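Local atomic coordinates of solute-binding periplasmic protein of iron/siderophore ABC transporter (Yersinia pestis, PDB entry 6B2Y), a protein that probably binds a chelated iron complex in the periplasm and delivers it to an ABC transporter for uptake. Residues Val200-Asp205 / Ala342-Ala347. Sequence-based numbering, arbitrary orientation.
Sequences VDKVTD and AIQSFA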
# COMPACT_ATOMS: atom_id res chain seq x y z
N VAL A 200 -0.50 0.92 -15.57
CA VAL A 200 -1.75 1.65 -15.35
C VAL A 200 -2.44 1.94 -16.67
O VAL A 200 -3.67 1.91 -16.76
CB VAL A 200 -1.48 2.94 -14.54
CG1 VAL A 200 -2.72 3.89 -14.56
CG2 VAL A 200 -1.07 2.60 -13.12
N ASP A 201 -1.66 2.22 -17.73
CA ASP A 201 -2.27 2.56 -19.02
C ASP A 201 -3.03 1.37 -19.62
O ASP A 201 -3.99 1.56 -20.37
CB ASP A 201 -1.22 3.05 -20.02
CG ASP A 201 -0.67 4.42 -19.67
OD1 ASP A 201 -1.17 5.06 -18.72
OD2 ASP A 201 0.29 4.85 -20.35
N LYS A 202 -2.61 0.14 -19.29
CA LYS A 202 -3.37 -1.05 -19.68
C LYS A 202 -4.81 -0.96 -19.21
O LYS A 202 -5.73 -1.46 -19.87
CB LYS A 202 -2.75 -2.31 -19.09
CG LYS A 202 -1.44 -2.70 -19.71
CD LYS A 202 -0.81 -3.85 -18.93
CE LYS A 202 0.53 -4.21 -19.52
NZ LYS A 202 1.14 -5.36 -18.81
N VAL A 203 -5.02 -0.35 -18.05
CA VAL A 203 -6.35 -0.17 -17.48
C VAL A 203 -7.03 1.06 -18.04
O VAL A 203 -8.19 0.99 -18.47
CB VAL A 203 -6.25 -0.10 -15.94
CG1 VAL A 203 -7.59 0.33 -15.33
CG2 VAL A 203 -5.78 -1.44 -15.35
N THR A 204 -6.34 2.21 -18.04
CA THR A 204 -7.00 3.44 -18.45
C THR A 204 -7.26 3.50 -19.94
O THR A 204 -8.18 4.22 -20.36
CB THR A 204 -6.20 4.68 -18.01
OG1 THR A 204 -4.92 4.70 -18.64
CG2 THR A 204 -6.06 4.69 -16.49
N ASP A 205 -6.47 2.79 -20.75
CA ASP A 205 -6.79 2.67 -22.18
C ASP A 205 -8.26 2.31 -22.37
O ASP A 205 -8.92 2.81 -23.29
CB ASP A 205 -5.90 1.61 -22.85
CG ASP A 205 -4.49 2.12 -23.24
OD1 ASP A 205 -4.14 3.30 -23.01
OD2 ASP A 205 -3.73 1.30 -23.78
N ALA A 342 -3.28 -3.31 -7.30
CA ALA A 342 -4.66 -3.12 -6.88
C ALA A 342 -5.48 -2.45 -7.97
O ALA A 342 -6.65 -2.79 -8.18
CB ALA A 342 -4.71 -2.29 -5.59
N ILE A 343 -4.89 -1.49 -8.68
CA ILE A 343 -5.63 -0.83 -9.76
C ILE A 343 -6.05 -1.85 -10.81
O ILE A 343 -7.21 -1.85 -11.27
CB ILE A 343 -4.78 0.29 -10.37
CG1 ILE A 343 -4.57 1.41 -9.34
CG2 ILE A 343 -5.44 0.82 -11.63
CD1 ILE A 343 -3.43 2.35 -9.78
N GLN A 344 -5.14 -2.75 -11.18
CA GLN A 344 -5.44 -3.76 -12.19
C GLN A 344 -6.46 -4.76 -11.68
O GLN A 344 -7.37 -5.17 -12.42
CB GLN A 344 -4.16 -4.48 -12.63
CG GLN A 344 -3.23 -3.65 -13.50
CD GLN A 344 -2.10 -4.48 -14.05
OE1 GLN A 344 -1.89 -5.62 -13.64
NE2 GLN A 344 -1.36 -3.91 -14.98
N SER A 345 -6.34 -5.17 -10.41
CA SER A 345 -7.30 -6.11 -9.85
C SER A 345 -8.70 -5.50 -9.79
O SER A 345 -9.69 -6.16 -10.14
CB SER A 345 -6.86 -6.56 -8.45
OG SER A 345 -5.77 -7.46 -8.54
N PHE A 346 -8.81 -4.24 -9.35
CA PHE A 346 -10.10 -3.57 -9.34
C PHE A 346 -10.72 -3.56 -10.73
O PHE A 346 -11.90 -3.89 -10.90
CB PHE A 346 -9.98 -2.13 -8.84
CG PHE A 346 -9.74 -2.00 -7.36
CD1 PHE A 346 -9.36 -3.11 -6.60
CD2 PHE A 346 -9.86 -0.78 -6.73
CE1 PHE A 346 -9.13 -2.99 -5.25
CE2 PHE A 346 -9.62 -0.64 -5.38
CZ PHE A 346 -9.26 -1.77 -4.63
N ALA A 347 -9.94 -3.15 -11.73
CA ALA A 347 -10.47 -3.03 -13.09
C ALA A 347 -10.97 -4.37 -13.61
O ALA A 347 -12.04 -4.44 -14.22
CB ALA A 347 -9.39 -2.47 -14.01
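Val203 faces three residues of 342-347 at once and illustrates how one branched side chain can knit two helices together. Its CG1 lies anti to the backbone N (chi1 170°) and comes to 3.6 Å from Ala347 CB, the closest contact between the segments, while CG2 rests 3.8 Å from Gln344 CG, over the start of that side chain, and also reaches Ala347 CB. Val203 CG1 meets Ile343 CG2 more distantly, at 4.3 Å. One turn earlier Val200 extends the apolar strip, its CG2 lying 4.1 Å from Ile343 CD1; Gln245 of helix 239-245 touches both of these residues and so covers that side. The segments run in roughly the same direction, 29° apart, with their axes approaching to 9.5 Å.

At the solvent border the packing thins. Lys202 is exposed, and its extended chain passes Gln344 obliquely, with CD 4.0 Å from Gln344 NE2, while its ammonium group bonds to Asn199 OD1. The amide of Gln344, itself buried, is held through both of its polar atoms: NE2 donates to the backbone O of Asn199, on helix 186-207, and OE1 is hydrogen-bonded to Thr363 OG1 on helix 360-371.

Helix 186-207 is the long helix that links the two lobes in periplasmic binding proteins of this class, and here its C-terminal part lies on helix 340-350 of the second lobe. With no hydrogen bond between the two segments themselves, cohesion between them rests on aliphatic packing, and the glutamine amide adds a polar tie just before 200-205, giving both its amide N and its amide O a partner.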